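Local coordinates for protein IAA acetyltransferase (Bacillus cereus ATCC 14579, PDB 1Y9K) that probably transfers an acetyl group from acetyl-coenzyme A to an amine, as a member of the GNAT family of N-acetyltransferases, at residues A42-Y52 with I78-T89; G117-F128 with C143-M151. One frame throughout, in Å; residues are numbered along the deposited sequence. Where two conformers were deposited one is given.

Contact 1: A42-Y52 with I78-T89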
loop_
_atom_site.group_PDB
_atom_site.type_symbol
_atom_site.label_atom_id
_atom_site.label_comp_id
_atom_site.label_asym_id
_atom_site.label_seq_id
_atom_site.Cartn_x
_atom_site.Cartn_y
_atom_site.Cartn_z
ATOM N N ALA A 42 3.771 2.936 11.010
ATOM C CA ALA A 42 3.309 4.122 11.724
ATOM C C ALA A 42 2.917 3.736 13.154
ATOM O O ALA A 42 2.210 2.740 13.371
ATOM C CB ALA A 42 2.136 4.758 11.002
ATOM N N LYS A 43 3.389 4.518 14.125
ATOM C CA LYS A 43 3.061 4.287 15.536
ATOM C C LYS A 43 2.347 5.488 16.150
ATOM O O LYS A 43 2.734 6.630 15.892
ATOM C CB LYS A 43 4.326 3.970 16.339
ATOM C CG LYS A 43 5.204 2.905 15.720
ATOM C CD LYS A 43 6.250 2.417 16.691
ATOM C CE LYS A 43 7.208 1.471 15.989
ATOM N NZ LYS A 43 7.860 0.523 16.929
ATOM N N GLN A 44 1.294 5.221 16.928
ATOM C CA GLN A 44 0.633 6.241 17.779
ATOM C C GLN A 44 -0.376 5.657 18.782
ATOM O O GLN A 44 -1.172 4.774 18.437
ATOM C CB GLN A 44 -0.010 7.386 16.969
ATOM C CG GLN A 44 -1.327 7.058 16.301
ATOM C CD GLN A 44 -2.402 8.078 16.609
ATOM O OE1 GLN A 44 -2.935 8.728 15.707
ATOM N NE2 GLN A 44 -2.734 8.218 17.890
ATOM N N GLY A 45 -0.336 6.176 20.013
ATOM C CA GLY A 45 -1.189 5.712 21.108
ATOM C C GLY A 45 -0.637 4.448 21.741
ATOM O O GLY A 45 -1.391 3.630 22.279
ATOM N N GLY A 46 0.681 4.288 21.662
ATOM C CA GLY A 46 1.366 3.106 22.185
ATOM C C GLY A 46 1.332 1.847 21.319
ATOM O O GLY A 46 1.595 0.754 21.823
ATOM N N SER A 47 1.024 1.978 20.025
ATOM C CA SER A 47 0.959 0.800 19.145
ATOM C C SER A 47 1.188 1.099 17.661
ATOM O O SER A 47 1.029 2.240 17.221
ATOM C CB SER A 47 -0.364 0.040 19.346
ATOM O OG SER A 47 -1.452 0.705 18.705
ATOM N N VAL A 48 1.581 0.069 16.911
ATOM C CA VAL A 48 1.655 0.119 15.445
ATOM C C VAL A 48 0.255 0.114 14.803
ATOM O O VAL A 48 -0.492 -0.862 14.911
ATOM C CB VAL A 48 2.502 -1.041 14.877
ATOM C CG1 VAL A 48 2.404 -1.095 13.336
ATOM C CG2 VAL A 48 3.952 -0.900 15.326
ATOM N N ILE A 49 -0.077 1.210 14.125
ATOM C CA ILE A 49 -1.430 1.435 13.594
ATOM C C ILE A 49 -1.481 1.690 12.065
ATOM O O ILE A 49 -2.553 1.867 11.480
ATOM C CB ILE A 49 -2.152 2.580 14.370
ATOM C CG1 ILE A 49 -1.250 3.813 14.546
ATOM C CG2 ILE A 49 -2.611 2.096 15.740
ATOM C CD1 ILE A 49 -0.981 4.612 13.286
ATOM N N GLY A 50 -0.312 1.692 11.434
ATOM C CA GLY A 50 -0.183 1.888 10.003
ATOM C C GLY A 50 1.058 1.181 9.488
ATOM O O GLY A 50 1.994 0.903 10.247
ATOM N N VAL A 51 1.063 0.874 8.198
ATOM C CA VAL A 51 2.196 0.217 7.581
ATOM C C VAL A 51 2.183 0.495 6.084
ATOM O O VAL A 51 1.135 0.836 5.529
ATOM C CB VAL A 51 2.196 -1.315 7.878
ATOM C CG1 VAL A 51 0.939 -2.007 7.308
ATOM C CG2 VAL A 51 3.479 -1.980 7.391
ATOM N N TYR A 52 3.362 0.406 5.460
ATOM C CA TYR A 52 3.492 0.277 4.013
ATOM C C TYR A 52 4.768 -0.500 3.645
ATOM O O TYR A 52 5.739 -0.517 4.406
ATOM C CB TYR A 52 3.412 1.638 3.302
ATOM C CG TYR A 52 4.645 2.534 3.411
ATOM C CD1 TYR A 52 5.763 2.323 2.597
ATOM C CD2 TYR A 52 4.672 3.617 4.301
ATOM C CE1 TYR A 52 6.886 3.154 2.678
ATOM C CE2 TYR A 52 5.785 4.454 4.388
ATOM C CZ TYR A 52 6.886 4.210 3.573
ATOM O OH TYR A 52 7.987 5.020 3.652
ATOM N N ILE A 78 -4.017 9.372 8.386
ATOM C CA ILE A 78 -2.854 8.496 8.558
ATOM C C ILE A 78 -2.405 7.871 7.225
ATOM O O ILE A 78 -1.202 7.711 6.985
ATOM C CB ILE A 78 -3.095 7.436 9.679
ATOM C CG1 ILE A 78 -3.441 8.138 10.997
ATOM C CG2 ILE A 78 -1.869 6.544 9.884
ATOM C CD1 ILE A 78 -4.148 7.263 12.014
ATOM N N GLY A 79 -3.370 7.552 6.357
ATOM C CA GLY A 79 -3.088 7.090 4.998
ATOM C C GLY A 79 -2.322 8.145 4.228
ATOM O O GLY A 79 -1.242 7.876 3.702
ATOM N N LYS A 80 -2.895 9.349 4.174
ATOM C CA LYS A 80 -2.209 10.567 3.722
ATOM C C LYS A 80 -0.745 10.618 4.161
ATOM O O LYS A 80 0.149 10.779 3.326
ATOM C CB LYS A 80 -2.928 11.792 4.285
ATOM C CG LYS A 80 -3.822 12.541 3.325
ATOM C CD LYS A 80 -3.277 13.948 3.051
ATOM C CE LYS A 80 -2.111 13.946 2.055
ATOM N NZ LYS A 80 -1.373 15.255 2.044
ATOM N N LYS A 81 -0.515 10.479 5.470
ATOM C CA LYS A 81 0.826 10.552 6.064
ATOM C C LYS A 81 1.782 9.453 5.606
ATOM O O LYS A 81 2.932 9.742 5.281
ATOM C CB LYS A 81 0.732 10.570 7.592
ATOM C CG LYS A 81 0.499 11.954 8.169
ATOM C CD LYS A 81 -0.258 11.914 9.488
ATOM C CE LYS A 81 -0.448 13.322 10.044
ATOM N NZ LYS A 81 -1.785 13.487 10.692
ATOM N N LEU A 82 1.312 8.205 5.583
ATOM C CA LEU A 82 2.118 7.072 5.117
ATOM C C LEU A 82 2.514 7.232 3.654
ATOM O O LEU A 82 3.615 6.841 3.245
ATOM C CB LEU A 82 1.362 5.752 5.297
ATOM C CG LEU A 82 1.249 5.132 6.696
ATOM C CD1 LEU A 82 0.189 4.019 6.693
ATOM C CD2 LEU A 82 2.602 4.619 7.222
ATOM N N LEU A 83 1.600 7.815 2.881
ATOM C CA LEU A 83 1.760 8.000 1.450
ATOM C C LEU A 83 2.810 9.072 1.166
ATOM O O LEU A 83 3.736 8.831 0.388
ATOM C CB LEU A 83 0.408 8.377 0.839
ATOM C CG LEU A 83 -0.100 7.701 -0.430
ATOM C CD1 LEU A 83 0.215 6.200 -0.493
ATOM C CD2 LEU A 83 -1.594 7.940 -0.526
ATOM N N ARG A 84 2.662 10.244 1.793
ATOM C CA ARG A 84 3.694 11.286 1.783
ATOM C C ARG A 84 5.073 10.685 2.090
ATOM O O ARG A 84 6.043 10.962 1.377
ATOM C CB ARG A 84 3.384 12.403 2.801
ATOM C CG ARG A 84 2.175 13.310 2.473
ATOM C CD ARG A 84 2.251 14.674 3.214
ATOM N NE ARG A 84 1.734 14.657 4.596
ATOM C CZ ARG A 84 2.453 14.383 5.692
ATOM N NH1 ARG A 84 1.877 14.411 6.890
ATOM N NH2 ARG A 84 3.746 14.075 5.608
ATOM N N HIS A 85 5.139 9.847 3.130
ATOM C CA HIS A 85 6.391 9.210 3.571
ATOM C C HIS A 85 6.955 8.219 2.550
ATOM O O HIS A 85 8.174 8.170 2.345
ATOM C CB HIS A 85 6.198 8.522 4.926
ATOM C CG HIS A 85 7.475 8.136 5.614
ATOM N ND1 HIS A 85 8.274 7.096 5.185
ATOM C CD2 HIS A 85 8.064 8.620 6.734
ATOM C CE1 HIS A 85 9.307 6.967 5.998
ATOM N NE2 HIS A 85 9.202 7.879 6.949
ATOM N N ALA A 86 6.077 7.432 1.924
ATOM C CA ALA A 86 6.477 6.539 0.834
ATOM C C ALA A 86 7.119 7.306 -0.329
ATOM O O ALA A 86 8.177 6.899 -0.833
ATOM C CB ALA A 86 5.294 5.709 0.351
ATOM N N VAL A 87 6.479 8.410 -0.739
ATOM C CA VAL A 87 6.974 9.283 -1.811
ATOM C C VAL A 87 8.378 9.804 -1.480
ATOM O O VAL A 87 9.295 9.709 -2.311
ATOM C CB VAL A 87 6.003 10.482 -2.084
ATOM C CG1 VAL A 87 6.623 11.510 -3.038
ATOM C CG2 VAL A 87 4.645 9.996 -2.621
ATOM N N GLU A 88 8.538 10.340 -0.264
ATOM C CA GLU A 88 9.821 10.874 0.199
ATOM C C GLU A 88 10.905 9.807 0.301
ATOM O O GLU A 88 12.054 10.053 -0.049
ATOM C CB GLU A 88 9.671 11.623 1.534
ATOM C CG GLU A 88 8.988 12.989 1.398
ATOM C CD GLU A 88 9.498 13.792 0.198
ATOM O OE1 GLU A 88 10.687 14.189 0.213
ATOM O OE2 GLU A 88 8.710 14.023 -0.757
ATOM N N THR A 89 10.529 8.626 0.770
ATOM C CA THR A 89 11.459 7.509 0.866
ATOM C C THR A 89 11.938 7.082 -0.520
ATOM O O THR A 89 13.116 6.783 -0.711
ATOM C CB THR A 89 10.808 6.340 1.608
ATOM O OG1 THR A 89 10.428 6.783 2.914
ATOM C CG2 THR A 89 11.755 5.159 1.725
#
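In the GNAT core, the helix 78-89 packs against strand 48-52, with Leu82 and Tyr52 at the centre of the contact. Leu82 forks over the strand: CD1 lies 3.5 Å from Val51 O and 4.0 Å from Gly50 CA, an approach favoured by glycine's lack of a side chain. Leu82 CD2 fits between Ala42 CB (3.8 Å) and Tyr52 CD2 (3.7 Å). Gly50 shares a classic beta bulge with Ile49, both lying opposite Ala42. Ile49 meets Ile78 at about a right angle, CD1 against CG2. This first helical turn, at Ile78 and Gly79, probably corresponds to the end of the glycine-rich motif that in GNAT relatives binds the coenzyme A pyrophosphate. With CG set between its backbone N and carbonyl carbon (chi1 75°), Tyr52 turns its ring toward the helix, and its hydroxyl end comes up to the turn from His85 to Thr89. Ala86 is small enough to lie against one face, its CB 3.9 Å from the ring centroid. At the ring's edge, Tyr52 OH and His85 ND1 share a 2.6 Å hydrogen bond in which either may donate. Thr89 OG1 donates to His85 O (2.7 Å) from above the carbonyl plane, while Thr89 N reaches that oxygen from the opposite face.

Contact 2: G117-F128 with C143-M151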
loop_
_atom_site.group_PDB
_atom_site.type_symbol
_atom_site.label_atom_id
_atom_site.label_comp_id
_atom_site.label_asym_id
_atom_site.label_seq_id
_atom_site.Cartn_x
_atom_site.Cartn_y
_atom_site.Cartn_z
ATOM N N GLY A 117 -1.360 12.713 -5.850
ATOM C CA GLY A 117 -0.525 12.860 -7.045
ATOM C C GLY A 117 -0.422 11.673 -7.992
ATOM O O GLY A 117 0.168 11.787 -9.060
ATOM N N PHE A 118 -0.981 10.532 -7.601
ATOM C CA PHE A 118 -1.008 9.339 -8.449
ATOM C C PHE A 118 -2.013 9.459 -9.601
ATOM O O PHE A 118 -3.112 9.992 -9.437
ATOM C CB PHE A 118 -1.307 8.095 -7.609
ATOM C CG PHE A 118 -0.157 7.665 -6.733
ATOM C CD1 PHE A 118 -0.054 8.124 -5.417
ATOM C CD2 PHE A 118 0.825 6.800 -7.220
ATOM C CE1 PHE A 118 1.012 7.724 -4.602
ATOM C CE2 PHE A 118 1.894 6.397 -6.410
ATOM C CZ PHE A 118 1.986 6.860 -5.106
ATOM N N ARG A 119 -1.624 8.972 -10.771
ATOM C CA ARG A 119 -2.503 8.972 -11.915
ATOM C C ARG A 119 -2.817 7.539 -12.355
ATOM O O ARG A 119 -1.915 6.700 -12.444
ATOM C CB ARG A 119 -1.884 9.777 -13.054
ATOM C CG ARG A 119 -2.841 10.040 -14.206
ATOM C CD ARG A 119 -2.105 10.652 -15.356
ATOM N NE ARG A 119 -2.988 10.937 -16.480
ATOM C CZ ARG A 119 -2.582 11.494 -17.614
ATOM N NH1 ARG A 119 -1.303 11.808 -17.766
ATOM N NH2 ARG A 119 -3.440 11.722 -18.601
ATOM N N ILE A 120 -4.092 7.266 -12.623
ATOM C CA ILE A 120 -4.529 5.944 -13.075
ATOM C C ILE A 120 -4.079 5.759 -14.518
ATOM O O ILE A 120 -4.331 6.620 -15.355
ATOM C CB ILE A 120 -6.082 5.780 -12.975
ATOM C CG1 ILE A 120 -6.592 5.965 -11.538
ATOM C CG2 ILE A 120 -6.532 4.433 -13.521
ATOM C CD1 ILE A 120 -8.086 6.405 -11.477
ATOM N N PHE A 121 -3.417 4.640 -14.808
ATOM C CA PHE A 121 -2.867 4.402 -16.151
ATOM C C PHE A 121 -3.211 3.040 -16.760
ATOM O O PHE A 121 -3.075 2.862 -17.952
ATOM C CB PHE A 121 -1.344 4.665 -16.197
ATOM C CG PHE A 121 -0.506 3.590 -15.538
ATOM C CD1 PHE A 121 0.019 2.538 -16.285
ATOM C CD2 PHE A 121 -0.217 3.642 -14.178
ATOM C CE1 PHE A 121 0.797 1.541 -15.681
ATOM C CE2 PHE A 121 0.570 2.655 -13.573
ATOM C CZ PHE A 121 1.071 1.607 -14.324
ATOM N N SER A 122 -3.685 2.097 -15.952
ATOM C CA SER A 122 -3.829 0.713 -16.401
ATOM C C SER A 122 -4.694 -0.138 -15.463
ATOM O O SER A 122 -4.880 0.201 -14.298
ATOM C CB SER A 122 -2.441 0.071 -16.523
ATOM O OG SER A 122 -2.433 -0.871 -17.575
ATOM N N ILE A 123 -5.190 -1.253 -15.995
ATOM C CA ILE A 123 -6.041 -2.208 -15.280
ATOM C C ILE A 123 -5.508 -3.635 -15.498
ATOM O O ILE A 123 -5.406 -4.079 -16.645
ATOM C CB ILE A 123 -7.514 -2.152 -15.792
ATOM C CG1 ILE A 123 -8.069 -0.728 -15.733
ATOM C CG2 ILE A 123 -8.417 -3.097 -14.988
ATOM C CD1 ILE A 123 -9.037 -0.397 -16.861
ATOM N N ASP A 124 -5.143 -4.334 -14.420
ATOM C CA ASP A 124 -4.920 -5.781 -14.490
ATOM C C ASP A 124 -6.256 -6.475 -14.247
ATOM O O ASP A 124 -6.726 -6.536 -13.106
ATOM C CB ASP A 124 -3.915 -6.290 -13.439
ATOM C CG ASP A 124 -2.507 -5.749 -13.627
ATOM O OD1 ASP A 124 -2.130 -5.344 -14.760
ATOM O OD2 ASP A 124 -1.752 -5.757 -12.616
ATOM N N PHE A 125 -6.859 -7.004 -15.309
ATOM C CA PHE A 125 -8.158 -7.663 -15.209
ATOM C C PHE A 125 -8.089 -9.003 -14.485
ATOM O O PHE A 125 -7.187 -9.795 -14.724
ATOM C CB PHE A 125 -8.797 -7.833 -16.596
ATOM C CG PHE A 125 -9.183 -6.537 -17.239
ATOM C CD1 PHE A 125 -8.417 -6.005 -18.276
ATOM C CD2 PHE A 125 -10.308 -5.828 -16.795
ATOM C CE1 PHE A 125 -8.769 -4.787 -18.871
ATOM C CE2 PHE A 125 -10.662 -4.610 -17.377
ATOM C CZ PHE A 125 -9.893 -4.089 -18.421
ATOM N N ASP A 126 -9.057 -9.237 -13.603
ATOM C CA ASP A 126 -9.219 -10.508 -12.887
ATOM C C ASP A 126 -8.072 -10.812 -11.919
ATOM O O ASP A 126 -7.879 -11.959 -11.516
ATOM C CB ASP A 126 -9.428 -11.678 -13.862
ATOM C CG ASP A 126 -10.728 -11.568 -14.642
ATOM O OD1 ASP A 126 -11.795 -11.348 -14.017
ATOM O OD2 ASP A 126 -10.676 -11.715 -15.886
ATOM N N TYR A 127 -7.326 -9.780 -11.544
ATOM C CA TYR A 127 -6.175 -9.936 -10.672
ATOM C C TYR A 127 -6.538 -10.679 -9.389
ATOM O O TYR A 127 -5.855 -11.633 -8.996
ATOM C CB TYR A 127 -5.581 -8.566 -10.336
ATOM C CG TYR A 127 -4.403 -8.621 -9.394
ATOM C CD1 TYR A 127 -3.087 -8.626 -9.882
ATOM C CD2 TYR A 127 -4.594 -8.673 -8.010
ATOM C CE1 TYR A 127 -1.992 -8.680 -9.003
ATOM C CE2 TYR A 127 -3.512 -8.730 -7.133
ATOM C CZ TYR A 127 -2.222 -8.730 -7.635
ATOM O OH TYR A 127 -1.164 -8.778 -6.754
ATOM N N PHE A 128 -7.620 -10.241 -8.750
ATOM C CA PHE A 128 -7.975 -10.729 -7.424
ATOM C C PHE A 128 -8.534 -12.130 -7.453
ATOM O O PHE A 128 -8.193 -12.950 -6.602
ATOM C CB PHE A 128 -8.924 -9.759 -6.737
ATOM C CG PHE A 128 -8.270 -8.475 -6.377
ATOM C CD1 PHE A 128 -8.277 -7.409 -7.269
ATOM C CD2 PHE A 128 -7.597 -8.343 -5.158
ATOM C CE1 PHE A 128 -7.644 -6.218 -6.947
ATOM C CE2 PHE A 128 -6.957 -7.155 -4.819
ATOM C CZ PHE A 128 -6.979 -6.088 -5.712
ATOM N N CYS A 143 -14.455 -6.753 -5.833
ATOM C CA CYS A 143 -13.071 -6.389 -6.064
ATOM C C CYS A 143 -12.489 -7.435 -6.985
ATOM O O CYS A 143 -12.079 -8.512 -6.549
ATOM C CB CYS A 143 -12.321 -6.370 -4.743
ATOM S SG CYS A 143 -10.686 -5.689 -4.865
ATOM N N ARG A 144 -12.443 -7.089 -8.264
ATOM C CA ARG A 144 -12.164 -8.029 -9.336
ATOM C C ARG A 144 -10.843 -7.706 -10.041
ATOM O O ARG A 144 -10.046 -8.587 -10.330
ATOM C CB ARG A 144 -13.341 -7.958 -10.314
ATOM C CG ARG A 144 -13.274 -8.797 -11.572
ATOM C CD ARG A 144 -14.515 -8.510 -12.418
ATOM N NE ARG A 144 -15.727 -8.561 -11.600
ATOM C CZ ARG A 144 -16.906 -8.024 -11.918
ATOM N NH1 ARG A 144 -17.081 -7.368 -13.064
ATOM N NH2 ARG A 144 -17.920 -8.149 -11.068
ATOM N N ASP A 145 -10.624 -6.424 -10.307
ATOM C CA ASP A 145 -9.503 -5.960 -11.120
ATOM C C ASP A 145 -8.589 -5.041 -10.318
ATOM O O ASP A 145 -9.066 -4.311 -9.445
ATOM C CB ASP A 145 -10.041 -5.186 -12.329
ATOM C CG ASP A 145 -11.104 -5.952 -13.096
ATOM O OD1 ASP A 145 -10.881 -7.137 -13.401
ATOM O OD2 ASP A 145 -12.160 -5.368 -13.413
HETATM N N MSE A 146 -7.288 -5.069 -10.616
HETATM C CA MSE A 146 -6.340 -4.133 -10.008
HETATM C C MSE A 146 -6.191 -2.894 -10.883
HETATM O O MSE A 146 -5.755 -2.965 -12.036
HETATM C CB MSE A 146 -4.975 -4.799 -9.760
HETATM C CG MSE A 146 -4.000 -4.023 -8.859
HETATM SE SE MSE A 146 -4.485 -3.939 -7.099
HETATM C CE MSE A 146 -3.459 -5.250 -6.425
ATOM N N ILE A 147 -6.584 -1.754 -10.335
ATOM C CA ILE A 147 -6.341 -0.474 -10.985
ATOM C C ILE A 147 -4.913 -0.040 -10.654
ATOM O O ILE A 147 -4.509 -0.027 -9.481
ATOM C CB ILE A 147 -7.377 0.618 -10.550
ATOM C CG1 ILE A 147 -8.832 0.129 -10.718
ATOM C CG2 ILE A 147 -7.130 1.936 -11.276
ATOM C CD1 ILE A 147 -9.182 -0.496 -12.048
ATOM N N ARG A 148 -4.155 0.304 -11.691
ATOM C CA ARG A 148 -2.735 0.626 -11.563
ATOM C C ARG A 148 -2.566 2.136 -11.658
ATOM O O ARG A 148 -3.118 2.783 -12.566
ATOM C CB ARG A 148 -1.917 -0.058 -12.669
ATOM C CG ARG A 148 -2.109 -1.577 -12.798
ATOM C CD ARG A 148 -1.389 -2.309 -11.684
ATOM N NE ARG A 148 0.066 -2.170 -11.804
ATOM C CZ ARG A 148 0.935 -2.354 -10.809
ATOM N NH1 ARG A 148 0.497 -2.688 -9.592
ATOM N NH2 ARG A 148 2.248 -2.203 -11.032
ATOM N N LEU A 149 -1.820 2.693 -10.710
ATOM C CA LEU A 149 -1.582 4.126 -10.662
ATOM C C LEU A 149 -0.086 4.395 -10.545
ATOM O O LEU A 149 0.675 3.562 -10.036
ATOM C CB LEU A 149 -2.338 4.791 -9.492
ATOM C CG LEU A 149 -3.863 4.725 -9.315
ATOM C CD1 LEU A 149 -4.302 3.490 -8.512
ATOM C CD2 LEU A 149 -4.349 5.988 -8.626
ATOM N N ALA A 150 0.335 5.560 -11.021
ATOM C CA ALA A 150 1.747 5.902 -11.026
ATOM C C ALA A 150 1.971 7.382 -10.812
ATOM O O ALA A 150 1.111 8.219 -11.088
ATOM C CB ALA A 150 2.406 5.445 -12.313
HETATM N N MSE A 151 3.160 7.683 -10.323
HETATM C CA MSE A 151 3.559 9.023 -9.986
HETATM C C MSE A 151 5.013 9.202 -10.445
HETATM O O MSE A 151 5.881 8.354 -10.164
HETATM C CB MSE A 151 3.467 9.171 -8.474
HETATM C CG MSE A 151 3.444 10.580 -7.981
HETATM SE SE MSE A 151 3.709 10.637 -6.207
HETATM C CE MSE A 151 3.332 12.351 -5.922
#
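Cys143 turns SG anti to its backbone N (chi1 -171°), which sets the sulfur over the centre of the Phe128 ring, 3.6 Å from the centroid. CD2 of the neighbouring Tyr127 lies over the opposite face, so Phe128 is sandwiched. Met146, a selenomethionine, bends at chi2 (70°) and again at chi3, and this flexible chain serves two rings: CE rests over the face of Tyr127, 4.0 Å from its centroid, while SE comes 3.6 Å from Phe128 CZ. Just before these rings, a type II turn from Asp124 to Tyr127 leads strand 119-124 into the next helix. Asp145 braces this turn, its OD1 accepting Asp126 N through the anti lone pair at 2.8 Å, nearly straight at 170°. In the GNAT fold this is the C-terminal antiparallel pair: strand 146-151 lies between strand 97-103 and the edge strand 119-124. A classic bulge, with Phe121 and Ser122 both facing Arg148, shifts the register by one. Here Arg148 CB lies over one face of the Phe121 ring, 4.1 Å from its centroid, and NH1 goes on to a salt bridge with Glu63. Asp124 OD2 is 4.1 Å from Arg148 NE but well out of the guanidinium plane, so any attraction is probably electrostatic only. On the other face of the sheet, branched apolar side chains pack together: Ile120 CG2 meets Ile147 CG2 at 3.4 Å, and Ile120 CG1 lies alongside Leu149 CD2. Farther along, Met151 lays SE over Phe118, 4.4 Å from the ring centroid, a Met-aromatic contact.

From the N terminus, the chain runs through the turn between strands 38-43 and 48-56, and contact 1 closes when helix 78-92 returns after a 25-residue excursion that includes strand 61-69. Strand 97-103 and helix 107-115 follow before contact 2 opens at Gly117. It closes across a 14-residue link, so the two loops stand in series, neither nested nor crossed. Their centres are about 22 Å apart, on opposite sides of the chain's centre, yet both reach the same sheet. They meet directly where Val87 CG2 packs 3.8 Å from Met151 SE. Helix 107-115 also joins them, since Tyr113 touches Leu83 as well as Phe118 and Leu149.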